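Local coordinates for iron-sulfur cluster assembly scaffold protein NifU (PDB 6A6F) that probably takes part in iron-sulfur cluster assembly through the SUF system, as a scaffold protein of the NifU family that carries a zinc ion, at residues D39-Y44 / W128-I133; E74-K79 / L85-N90; E92-G97 / N103-I108; F100-N103 / I108-F111. All coordinates share one frame; numbering follows the deposited sequence.

Along the chain, interaction 1 closes a long loop, from strand 39-48 to helix 118-135, within which the other three are nested. Interaction 2 comes first inside it, joining helices 63-76 and 81-95; interactions 3 and 4 follow, both involving helix 102-105. These last two are neighbours, their centres about 4 Å apart and N103 and I108 common to both. Interaction 2 lies about 11 Å from either, centre to centre, and shares helix 81-95 with interaction 3. Interaction 1 is about 13 Å from interaction 2 and 19 Å from interaction 4, yet W128 reaches I108 and M88. Together they tie the helical layer internally and to the antiparallel sheet that carries one zinc ligand.

Interaction 1: D39-Y44 / W128-I133; sequences DEVTLY and WKTLEI. With ZN (zinc ion), chain G.
L43 meets helix 118-135 through one methyl: its CD1 lies 3.8 Å from T130 CG2 and just as near the backbone N of L131, with L131 CB slightly farther off. V41, two residues earlier on the same face of the strand, sets CG1 3.9 Å from T130 OG1, and the two side chains run past each other in opposite senses. T130 thus offers a different branch to each partner. Its CG2, trans to the backbone N, is directed at L43, while OG1 (chi1 -56°) lies beside that N and turns back to hydrogen-bond L126 O, one helical turn earlier, so the buried hydroxyl is satisfied within its own helix. Between segments 39-44 and 128-133 the axes approach to 9.3 Å at an angle of 40°. T42 faces the other way, and L131 extends the packing to M72 of helix 63-76. At the start of the strand, D39 OD2 binds the zinc ion at 2.0 Å and also takes a hydrogen bond from N34 ND2. C37, C62 and C123 complete the site. This three-cysteine, one-aspartate zinc centre, beside an antiparallel sheet covered by helices, is characteristic of SufU-type members of the NifU/IscU fold.

Interaction 2: E74-K79 / L85-N90; sequences EQIIGK and LEMMKN
M87 carries the apolar part of this contact, pushing its thioether between Q75, I76 and K79. The sulfur SD rests 4.0 Å from Q75 CB. Beyond it the methyl CE, carried round by the bend at chi3, lies 4.0 Å from I76 CG2, and the two side chains meet at a slant. The lysine aliphatic chain crosses the methionine at about a right angle, bringing K79 CE within 4.0 Å of M87 CE, with K79 CG almost as close. M87 makes this reach with chi1 at -114°, well away from a staggered value. The hydrogen bonds, by contrast, lie within one segment or the other, none crossing between them. K79 bends at chi2 and chi4, so that NZ folds back over the helix end to donate to Q75 O at 3.0 Å, approaching almost in line with the carbonyl (C=O...N 161°). Replacing it with an alanine would probably leave Q75 O without this donor and uncover one flank of the M87 methyl. The backbone closes the same bend, K79 N bonding I76 O in a type II beta turn with G78 at its third position. On the partner helix, E86 O is gripped twice: N90 ND2 comes from above one face of the carbonyl plane at 2.9 Å, and N90 N from the other face. These features mark a helical (alpha-alpha) hairpin, in which helix 63-76 ends in a type II beta turn and helix 81-95 folds back beside it.

Interaction 3: E92-G97 / N103-I108; sequences ENMMLG and NVLGPI
M94 makes every close approach between these segments, reaching from helix 81-95 to both L105 and I108. Its chain leaves trans to the backbone N (chi1 -169°) and stays extended to the sulfur, which lands 4.0 Å from L105 CD1; the two side chains meet at a slant. A turn at chi3 (54°) then swings the methyl aside, placing M94 CE 3.6 Å from the carbonyl oxygen I108 O. Against the I108 side chain the fit is slacker, with M94 CE 4.4 Å from I108 CG2. This buried side is thickened by F100, which touches both M94 and L105, and by F124 and W128 behind I108. The packing gives out toward the ends of the segments, where L96, G97 and N103 are exposed. What brings L105 and I108 to bear on one methionine is the bend between them: G106, the first residue to leave helical angles, with positive phi, turns the chain, and I108 N bonds back to L105 O at 3.0 Å as a 3-10 turn begins. M94 of helix 81-95 thus packs on the end of helix 102-105 and the 3-10 turn after it, within the helical layer of the NifU-like fold.

Interaction 4: F100-N103 / I108-F111; sequences FDEN and IINF
D101 OD1 accepts two backbone N-H groups at the start of helix 102-105: N103 N at 2.9 Å, met nearly in line with the side chain's C-O bond though bent at the hydrogen (130°), and, more weakly, V104 N. D101 is therefore the N-cap, and its carboxylate would probably interact favourably with the positive end of the helix dipole. Its own N-H is held in turn by N90 OD1 of helix 81-95. The residues flanking this cap reach across to I109. F100 brings CE1 and CZ up to the isoleucine methyl, obliquely to the ring, with F100 CE1 only 3.4 Å from I109 CD1 and F100 CZ little farther; this is a tight fit, and the side chains cross at roughly a right angle. From E102 the carboxylate oxygen OE2 approaches the same methyl, 3.5 Å from I109 CD1, and lies 3.8 Å from I109 CG1. That is plain van der Waals contact, made at the surface, since E102 is exposed. I109 can serve both because its CG1 stands trans to the backbone N (chi1 -161°), sending the CG1-CD1 branch toward segment 100-103. Beyond it the 3-10 turn is closed by F111 N, 3.1 Å from I108 O, an oxygen that also lies in the plane of the F111 ring at its edge. Around this surface contact, M94 of helix 81-95 touches I109, while F111 meets F124 of helix 118-135, A67 and V71 of helix 63-76, and I10 of helix 8-14.

Interaction 1: D39-Y44 / W128-I133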
loop_
_atom_site.group_PDB
_atom_site.type_symbol
_atom_site.label_atom_id
_atom_site.label_comp_id
_atom_site.label_asym_id
_atom_site.label_seq_id
_atom_site.Cartn_x
_atom_site.Cartn_y
_atom_site.Cartn_z
ATOM N N ASP A 39 -8.771 2.776 3.193
ATOM C CA ASP A 39 -7.850 2.093 4.113
ATOM C C ASP A 39 -8.608 1.100 4.993
ATOM O O ASP A 39 -9.702 1.406 5.472
ATOM C CB ASP A 39 -7.131 3.108 5.016
ATOM C CG ASP A 39 -6.392 4.153 4.231
ATOM O OD1 ASP A 39 -5.768 3.793 3.220
ATOM O OD2 ASP A 39 -6.412 5.317 4.647
ATOM N N GLU A 40 -8.026 -0.080 5.175
ATOM C CA GLU A 40 -8.603 -1.124 6.056
ATOM C C GLU A 40 -7.519 -1.637 6.959
ATOM O O GLU A 40 -6.420 -1.828 6.514
ATOM C CB GLU A 40 -9.113 -2.301 5.257
ATOM C CG GLU A 40 -10.378 -1.947 4.479
ATOM C CD GLU A 40 -10.905 -3.122 3.664
ATOM O OE1 GLU A 40 -11.992 -2.953 3.068
ATOM O OE2 GLU A 40 -10.246 -4.209 3.643
ATOM N N VAL A 41 -7.834 -1.850 8.216
ATOM C CA VAL A 41 -6.901 -2.525 9.094
ATOM C C VAL A 41 -7.640 -3.470 10.057
ATOM O O VAL A 41 -8.688 -3.103 10.597
ATOM C CB VAL A 41 -6.057 -1.506 9.852
ATOM C CG1 VAL A 41 -6.883 -0.724 10.871
ATOM C CG2 VAL A 41 -4.880 -2.190 10.529
ATOM N N THR A 42 -7.106 -4.674 10.234
ATOM C CA THR A 42 -7.577 -5.578 11.288
ATOM C C THR A 42 -6.436 -5.788 12.257
ATOM O O THR A 42 -5.368 -6.226 11.861
ATOM C CB THR A 42 -7.990 -6.929 10.710
ATOM O OG1 THR A 42 -9.082 -6.692 9.844
ATOM C CG2 THR A 42 -8.440 -7.919 11.802
ATOM N N LEU A 43 -6.629 -5.396 13.511
ATOM C CA LEU A 43 -5.615 -5.578 14.504
ATOM C C LEU A 43 -5.842 -6.872 15.303
ATOM O O LEU A 43 -6.942 -7.135 15.768
ATOM C CB LEU A 43 -5.608 -4.389 15.440
ATOM C CG LEU A 43 -5.367 -3.018 14.858
ATOM C CD1 LEU A 43 -5.499 -1.980 15.972
ATOM C CD2 LEU A 43 -3.971 -3.005 14.281
ATOM N N TYR A 44 -4.771 -7.619 15.528
ATOM C CA TYR A 44 -4.788 -8.889 16.328
ATOM C C TYR A 44 -3.946 -8.654 17.605
ATOM O O TYR A 44 -2.835 -8.182 17.501
ATOM C CB TYR A 44 -4.150 -10.062 15.536
ATOM C CG TYR A 44 -4.955 -10.434 14.335
ATOM C CD1 TYR A 44 -4.825 -9.738 13.175
ATOM C CD2 TYR A 44 -5.918 -11.453 14.389
ATOM C CE1 TYR A 44 -5.580 -10.052 12.056
ATOM C CE2 TYR A 44 -6.698 -11.750 13.287
ATOM C CZ TYR A 44 -6.509 -11.028 12.130
ATOM O OH TYR A 44 -7.251 -11.275 11.031
ATOM N N TRP A 128 -4.915 3.999 15.312
ATOM C CA TRP A 128 -5.027 4.457 16.713
ATOM C C TRP A 128 -6.485 4.417 17.229
ATOM O O TRP A 128 -6.743 3.997 18.357
ATOM C CB TRP A 128 -4.456 5.878 16.859
ATOM C CG TRP A 128 -2.980 5.935 16.772
ATOM C CD1 TRP A 128 -2.249 6.359 15.720
ATOM C CD2 TRP A 128 -2.057 5.497 17.761
ATOM N NE1 TRP A 128 -0.927 6.220 15.985
ATOM C CE2 TRP A 128 -0.780 5.702 17.248
ATOM C CE3 TRP A 128 -2.191 4.919 19.022
ATOM C CZ2 TRP A 128 0.372 5.372 17.958
ATOM C CZ3 TRP A 128 -1.037 4.616 19.737
ATOM C CH2 TRP A 128 0.215 4.852 19.207
ATOM N N LYS A 129 -7.417 4.853 16.379
ATOM C CA LYS A 129 -8.838 4.805 16.681
ATOM C C LYS A 129 -9.308 3.357 16.795
ATOM O O LYS A 129 -10.100 3.045 17.663
ATOM C CB LYS A 129 -9.656 5.522 15.593
ATOM C CG LYS A 129 -9.397 7.028 15.422
ATOM C CD LYS A 129 -9.378 7.821 16.724
ATOM C CE LYS A 129 -10.780 7.963 17.313
ATOM N NZ LYS A 129 -10.798 8.608 18.678
ATOM N N THR A 130 -8.780 2.485 15.936
ATOM C CA THR A 130 -9.073 1.067 16.014
ATOM C C THR A 130 -8.526 0.452 17.274
ATOM O O THR A 130 -9.220 -0.313 17.936
ATOM C CB THR A 130 -8.566 0.305 14.777
ATOM O OG1 THR A 130 -9.151 0.909 13.628
ATOM C CG2 THR A 130 -8.981 -1.156 14.843
ATOM N N LEU A 131 -7.319 0.842 17.659
ATOM C CA LEU A 131 -6.765 0.430 18.930
ATOM C C LEU A 131 -7.599 0.867 20.153
ATOM O O LEU A 131 -7.856 0.071 21.067
ATOM C CB LEU A 131 -5.391 1.009 19.072
ATOM C CG LEU A 131 -4.661 0.776 20.394
ATOM C CD1 LEU A 131 -4.230 -0.648 20.559
ATOM C CD2 LEU A 131 -3.428 1.638 20.462
ATOM N N GLU A 132 -7.985 2.142 20.193
ATOM C CA GLU A 132 -8.897 2.659 21.254
ATOM C C GLU A 132 -10.148 1.797 21.447
ATOM O O GLU A 132 -10.480 1.354 22.559
ATOM C CB GLU A 132 -9.284 4.108 20.930
ATOM C CG GLU A 132 -10.064 4.813 22.048
ATOM C CD GLU A 132 -10.380 6.278 21.710
ATOM O OE1 GLU A 132 -10.490 6.616 20.516
ATOM O OE2 GLU A 132 -10.495 7.093 22.639
ATOM N N ILE A 133 -10.834 1.517 20.361
ATOM C CA ILE A 133 -12.015 0.664 20.428
ATOM C C ILE A 133 -11.640 -0.713 20.931
ATOM O O ILE A 133 -12.292 -1.216 21.845
ATOM C CB ILE A 133 -12.759 0.587 19.099
ATOM C CG1 ILE A 133 -13.316 1.970 18.736
ATOM C CG2 ILE A 133 -13.937 -0.383 19.176
ATOM C CD1 ILE A 133 -13.568 2.159 17.247
HETATM ZN ZN ZN G . -5.302 6.652 3.557
#

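Interaction 2: E74-K79 / L85-N90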
loop_
_atom_site.group_PDB
_atom_site.type_symbol
_atom_site.label_atom_id
_atom_site.label_comp_id
_atom_site.label_asym_id
_atom_site.label_seq_id
_atom_site.Cartn_x
_atom_site.Cartn_y
_atom_site.Cartn_z
ATOM N N GLU A 74 5.000 -1.100 16.844
ATOM C CA GLU A 74 6.369 -1.121 17.355
ATOM C C GLU A 74 6.436 -0.411 18.715
ATOM O O GLU A 74 7.211 -0.787 19.597
ATOM C CB GLU A 74 7.281 -0.455 16.331
ATOM C CG GLU A 74 8.702 -0.253 16.751
ATOM C CD GLU A 74 9.424 0.635 15.743
ATOM O OE1 GLU A 74 9.320 1.888 15.882
ATOM O OE2 GLU A 74 10.035 0.068 14.809
ATOM N N GLN A 75 5.659 0.647 18.875
ATOM C CA GLN A 75 5.734 1.406 20.097
ATOM C C GLN A 75 4.871 0.802 21.230
ATOM O O GLN A 75 5.202 1.005 22.391
ATOM C CB GLN A 75 5.380 2.867 19.848
ATOM C CG GLN A 75 6.397 3.605 18.979
ATOM C CD GLN A 75 7.790 3.567 19.585
ATOM O OE1 GLN A 75 8.750 3.094 18.971
ATOM N NE2 GLN A 75 7.880 3.963 20.820
ATOM N N ILE A 76 3.778 0.106 20.922
ATOM C CA ILE A 76 2.897 -0.361 21.988
ATOM C C ILE A 76 3.195 -1.733 22.522
ATOM O O ILE A 76 2.723 -2.067 23.617
ATOM C CB ILE A 76 1.403 -0.286 21.680
ATOM C CG1 ILE A 76 0.965 -1.233 20.541
ATOM C CG2 ILE A 76 0.989 1.152 21.420
ATOM C CD1 ILE A 76 -0.494 -1.080 20.115
ATOM N N ILE A 77 3.947 -2.548 21.760
ATOM C CA ILE A 77 4.270 -3.876 22.226
ATOM C C ILE A 77 5.086 -3.752 23.497
ATOM O O ILE A 77 6.071 -3.055 23.524
ATOM C CB ILE A 77 4.996 -4.721 21.161
ATOM C CG1 ILE A 77 3.967 -5.197 20.138
ATOM C CG2 ILE A 77 5.638 -5.959 21.758
ATOM C CD1 ILE A 77 4.579 -5.998 19.004
ATOM N N GLY A 78 4.676 -4.490 24.517
ATOM C CA GLY A 78 5.354 -4.475 25.810
ATOM C C GLY A 78 4.837 -3.407 26.758
ATOM O O GLY A 78 5.245 -3.351 27.917
ATOM N N LYS A 79 3.979 -2.519 26.294
ATOM C CA LYS A 79 3.392 -1.525 27.194
ATOM C C LYS A 79 2.109 -2.096 27.786
ATOM O O LYS A 79 1.589 -3.118 27.308
ATOM C CB LYS A 79 3.060 -0.264 26.408
ATOM C CG LYS A 79 4.226 0.372 25.633
ATOM C CD LYS A 79 5.129 1.230 26.500
ATOM C CE LYS A 79 5.970 2.219 25.681
ATOM N NZ LYS A 79 6.955 1.481 24.836
ATOM N N LEU A 85 -3.182 3.549 25.561
ATOM C CA LEU A 85 -4.270 4.529 25.459
ATOM C C LEU A 85 -3.800 5.976 25.668
ATOM O O LEU A 85 -4.311 6.892 25.038
ATOM C CB LEU A 85 -5.401 4.171 26.435
ATOM C CG LEU A 85 -6.198 2.942 26.017
ATOM C CD1 LEU A 85 -7.116 2.374 27.119
ATOM C CD2 LEU A 85 -7.019 3.283 24.792
ATOM N N GLU A 86 -2.797 6.169 26.507
ATOM C CA GLU A 86 -2.233 7.491 26.731
ATOM C C GLU A 86 -1.432 7.927 25.502
ATOM O O GLU A 86 -1.506 9.091 25.069
ATOM C CB GLU A 86 -1.362 7.481 27.993
ATOM C CG GLU A 86 -0.650 8.795 28.322
ATOM C CD GLU A 86 0.445 8.617 29.369
ATOM O OE1 GLU A 86 1.163 9.609 29.684
ATOM O OE2 GLU A 86 0.584 7.475 29.877
ATOM N N MET A 87 -0.658 6.999 24.935
ATOM C CA MET A 87 -0.006 7.285 23.647
ATOM C C MET A 87 -1.000 7.690 22.616
ATOM O O MET A 87 -0.844 8.724 21.966
ATOM C CB MET A 87 0.705 6.062 23.137
ATOM C CG MET A 87 2.186 6.220 23.099
ATOM S SD MET A 87 2.925 4.695 22.449
ATOM C CE MET A 87 2.661 3.732 23.920
ATOM N N MET A 88 -2.037 6.871 22.472
ATOM C CA MET A 88 -3.124 7.169 21.540
ATOM C C MET A 88 -3.725 8.569 21.741
ATOM O O MET A 88 -3.903 9.317 20.772
ATOM C CB MET A 88 -4.207 6.114 21.677
ATOM C CG MET A 88 -5.355 6.219 20.694
ATOM S SD MET A 88 -6.752 7.288 21.172
ATOM C CE MET A 88 -6.952 6.928 22.899
ATOM N N LYS A 89 -4.026 8.926 22.995
ATOM C CA LYS A 89 -4.585 10.262 23.285
ATOM C C LYS A 89 -3.629 11.385 22.851
ATOM O O LYS A 89 -4.022 12.370 22.195
ATOM C CB LYS A 89 -4.948 10.353 24.786
ATOM C CG LYS A 89 -5.645 11.659 25.193
ATOM C CD LYS A 89 -5.398 12.040 26.665
ATOM C CE LYS A 89 -4.035 12.716 26.839
ATOM N NZ LYS A 89 -3.507 12.708 28.236
ATOM N N ASN A 90 -2.361 11.231 23.179
ATOM C CA ASN A 90 -1.348 12.136 22.672
ATOM C C ASN A 90 -1.255 12.256 21.152
ATOM O O ASN A 90 -1.061 13.367 20.638
ATOM C CB ASN A 90 -0.012 11.775 23.226
ATOM C CG ASN A 90 0.180 12.336 24.607
ATOM O OD1 ASN A 90 0.543 13.501 24.750
ATOM N ND2 ASN A 90 -0.047 11.518 25.624
#

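Interaction 3: E92-G97 / N103-I108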
loop_
_atom_site.group_PDB
_atom_site.type_symbol
_atom_site.label_atom_id
_atom_site.label_comp_id
_atom_site.label_asym_id
_atom_site.label_seq_id
_atom_site.Cartn_x
_atom_site.Cartn_y
_atom_site.Cartn_z
ATOM N N GLU A 92 -3.610 11.621 18.853
ATOM C CA GLU A 92 -4.774 12.347 18.415
ATOM C C GLU A 92 -4.639 13.848 18.759
ATOM O O GLU A 92 -4.834 14.697 17.878
ATOM C CB GLU A 92 -6.071 11.752 19.009
ATOM C CG GLU A 92 -7.309 12.465 18.478
ATOM C CD GLU A 92 -8.621 11.726 18.687
ATOM O OE1 GLU A 92 -8.848 11.253 19.809
ATOM O OE2 GLU A 92 -9.430 11.646 17.715
ATOM N N ASN A 93 -4.246 14.177 19.986
ATOM C CA ASN A 93 -3.962 15.592 20.314
ATOM C C ASN A 93 -3.019 16.264 19.329
ATOM O O ASN A 93 -3.234 17.413 18.940
ATOM C CB ASN A 93 -3.411 15.762 21.741
ATOM C CG ASN A 93 -4.485 15.576 22.805
ATOM O OD1 ASN A 93 -5.664 15.407 22.489
ATOM N ND2 ASN A 93 -4.080 15.575 24.064
ATOM N N MET A 94 -1.964 15.566 18.941
ATOM C CA MET A 94 -1.023 16.086 17.943
ATOM C C MET A 94 -1.766 16.478 16.671
ATOM O O MET A 94 -1.576 17.587 16.129
ATOM C CB MET A 94 0.064 15.032 17.622
ATOM C CG MET A 94 1.245 15.542 16.803
ATOM S SD MET A 94 2.561 14.362 16.471
ATOM C CE MET A 94 1.610 13.014 15.747
ATOM N N MET A 95 -2.630 15.578 16.200
ATOM C CA MET A 95 -3.314 15.765 14.941
ATOM C C MET A 95 -4.257 16.939 14.992
ATOM O O MET A 95 -4.350 17.685 14.047
ATOM C CB MET A 95 -4.101 14.514 14.559
ATOM C CG MET A 95 -3.236 13.424 13.951
ATOM S SD MET A 95 -2.427 14.018 12.457
ATOM C CE MET A 95 -0.736 14.124 12.959
ATOM N N LEU A 96 -4.969 17.080 16.093
ATOM C CA LEU A 96 -5.786 18.246 16.303
ATOM C C LEU A 96 -4.735 19.297 16.626
ATOM O O LEU A 96 -3.548 19.012 16.624
ATOM C CB LEU A 96 -6.777 17.996 17.448
ATOM C CG LEU A 96 -7.614 16.709 17.345
ATOM C CD1 LEU A 96 -8.305 16.389 18.660
ATOM C CD2 LEU A 96 -8.628 16.747 16.212
ATOM N N GLY A 97 -5.107 20.517 16.898
ATOM C CA GLY A 97 -4.053 21.492 17.187
ATOM C C GLY A 97 -3.537 21.454 18.608
ATOM O O GLY A 97 -2.755 22.318 18.999
ATOM N N ASN A 103 7.666 13.035 24.787
ATOM C CA ASN A 103 8.320 11.872 25.369
ATOM C C ASN A 103 7.449 10.653 25.342
ATOM O O ASN A 103 7.948 9.568 25.298
ATOM C CB ASN A 103 8.728 12.153 26.806
ATOM C CG ASN A 103 10.047 12.882 26.898
ATOM O OD1 ASN A 103 10.683 13.188 25.889
ATOM N ND2 ASN A 103 10.473 13.160 28.118
ATOM N N VAL A 104 6.148 10.835 25.441
ATOM C CA VAL A 104 5.212 9.732 25.305
ATOM C C VAL A 104 5.179 9.243 23.835
ATOM O O VAL A 104 5.048 8.063 23.589
ATOM C CB VAL A 104 3.803 10.166 25.750
ATOM C CG1 VAL A 104 2.752 9.138 25.372
ATOM C CG2 VAL A 104 3.776 10.412 27.257
ATOM N N LEU A 105 5.309 10.156 22.871
ATOM C CA LEU A 105 5.122 9.811 21.470
ATOM C C LEU A 105 6.315 9.172 20.835
ATOM O O LEU A 105 6.150 8.338 19.951
ATOM C CB LEU A 105 4.678 11.015 20.638
ATOM C CG LEU A 105 3.228 11.392 20.961
ATOM C CD1 LEU A 105 2.723 12.467 19.993
ATOM C CD2 LEU A 105 2.282 10.171 21.009
ATOM N N GLY A 106 7.505 9.591 21.246
ATOM C CA GLY A 106 8.733 9.190 20.608
ATOM C C GLY A 106 8.707 9.398 19.090
ATOM O O GLY A 106 8.418 10.518 18.603
ATOM N N PRO A 107 8.999 8.323 18.314
ATOM C CA PRO A 107 9.072 8.480 16.847
ATOM C C PRO A 107 7.681 8.744 16.203
ATOM O O PRO A 107 7.618 9.066 15.037
ATOM C CB PRO A 107 9.659 7.134 16.393
ATOM C CG PRO A 107 9.137 6.171 17.387
ATOM C CD PRO A 107 9.230 6.929 18.712
ATOM N N ILE A 108 6.591 8.622 16.952
ATOM C CA ILE A 108 5.284 8.937 16.440
ATOM C C ILE A 108 5.262 10.430 16.055
ATOM O O ILE A 108 4.486 10.849 15.172
ATOM C CB ILE A 108 4.165 8.560 17.416
ATOM C CG1 ILE A 108 4.204 7.073 17.722
ATOM C CG2 ILE A 108 2.789 8.942 16.861
ATOM C CD1 ILE A 108 3.388 6.692 18.948
#

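Interaction 4: F100-N103 / I108-F111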
loop_
_atom_site.group_PDB
_atom_site.type_symbol
_atom_site.label_atom_id
_atom_site.label_comp_id
_atom_site.label_asym_id
_atom_site.label_seq_id
_atom_site.Cartn_x
_atom_site.Cartn_y
_atom_site.Cartn_z
ATOM N N PHE A 100 0.532 18.145 23.466
ATOM C CA PHE A 100 0.919 16.743 23.633
ATOM C C PHE A 100 2.312 16.591 24.184
ATOM O O PHE A 100 3.139 17.511 24.151
ATOM C CB PHE A 100 0.824 15.991 22.302
ATOM C CG PHE A 100 1.749 16.506 21.260
ATOM C CD1 PHE A 100 3.035 16.035 21.174
ATOM C CD2 PHE A 100 1.332 17.474 20.366
ATOM C CE1 PHE A 100 3.894 16.508 20.207
ATOM C CE2 PHE A 100 2.190 17.962 19.388
ATOM C CZ PHE A 100 3.476 17.484 19.309
ATOM N N ASP A 101 2.558 15.388 24.668
ATOM C CA ASP A 101 3.779 15.046 25.361
ATOM C C ASP A 101 4.743 14.293 24.438
ATOM O O ASP A 101 4.535 13.099 24.170
ATOM C CB ASP A 101 3.424 14.189 26.573
ATOM C CG ASP A 101 4.618 13.870 27.408
ATOM O OD1 ASP A 101 5.709 13.815 26.836
ATOM O OD2 ASP A 101 4.483 13.650 28.633
ATOM N N GLU A 102 5.817 14.971 24.022
ATOM C CA GLU A 102 6.754 14.422 23.029
ATOM C C GLU A 102 7.469 13.154 23.488
ATOM O O GLU A 102 7.836 12.303 22.683
ATOM C CB GLU A 102 7.782 15.479 22.628
ATOM C CG GLU A 102 7.174 16.643 21.854
ATOM C CD GLU A 102 8.182 17.380 20.979
ATOM O OE1 GLU A 102 9.188 17.883 21.528
ATOM O OE2 GLU A 102 7.959 17.459 19.740
ATOM N N ASN A 103 7.666 13.035 24.787
ATOM C CA ASN A 103 8.320 11.872 25.369
ATOM C C ASN A 103 7.449 10.653 25.342
ATOM O O ASN A 103 7.948 9.568 25.298
ATOM C CB ASN A 103 8.728 12.153 26.806
ATOM C CG ASN A 103 10.047 12.882 26.898
ATOM O OD1 ASN A 103 10.683 13.188 25.889
ATOM N ND2 ASN A 103 10.473 13.160 28.118
ATOM N N ILE A 108 6.591 8.622 16.952
ATOM C CA ILE A 108 5.284 8.937 16.440
ATOM C C ILE A 108 5.262 10.430 16.055
ATOM O O ILE A 108 4.486 10.849 15.172
ATOM C CB ILE A 108 4.165 8.560 17.416
ATOM C CG1 ILE A 108 4.204 7.073 17.722
ATOM C CG2 ILE A 108 2.789 8.942 16.861
ATOM C CD1 ILE A 108 3.388 6.692 18.948
ATOM N N ILE A 109 6.163 11.219 16.653
ATOM C CA ILE A 109 6.332 12.625 16.274
ATOM C C ILE A 109 6.703 12.810 14.789
ATOM O O ILE A 109 6.484 13.881 14.219
ATOM C CB ILE A 109 7.366 13.357 17.169
ATOM C CG1 ILE A 109 7.195 14.866 17.076
ATOM C CG2 ILE A 109 8.788 13.030 16.830
ATOM C CD1 ILE A 109 5.932 15.346 17.744
ATOM N N ASN A 110 7.214 11.760 14.151
ATOM C CA ASN A 110 7.534 11.855 12.733
ATOM C C ASN A 110 6.293 12.096 11.839
ATOM O O ASN A 110 6.437 12.584 10.753
ATOM C CB ASN A 110 8.398 10.662 12.327
ATOM C CG ASN A 110 9.786 10.744 12.942
ATOM O OD1 ASN A 110 10.429 11.752 12.789
ATOM N ND2 ASN A 110 10.217 9.737 13.683
ATOM N N PHE A 111 5.083 11.879 12.354
ATOM C CA PHE A 111 3.881 12.152 11.636
ATOM C C PHE A 111 3.285 13.563 11.836
ATOM O O PHE A 111 2.225 13.838 11.294
ATOM C CB PHE A 111 2.831 11.123 12.061
ATOM C CG PHE A 111 3.198 9.714 11.693
ATOM C CD1 PHE A 111 2.923 9.242 10.422
ATOM C CD2 PHE A 111 3.817 8.881 12.601
ATOM C CE1 PHE A 111 3.252 7.967 10.047
ATOM C CE2 PHE A 111 4.152 7.568 12.248
ATOM C CZ PHE A 111 3.878 7.118 10.957
#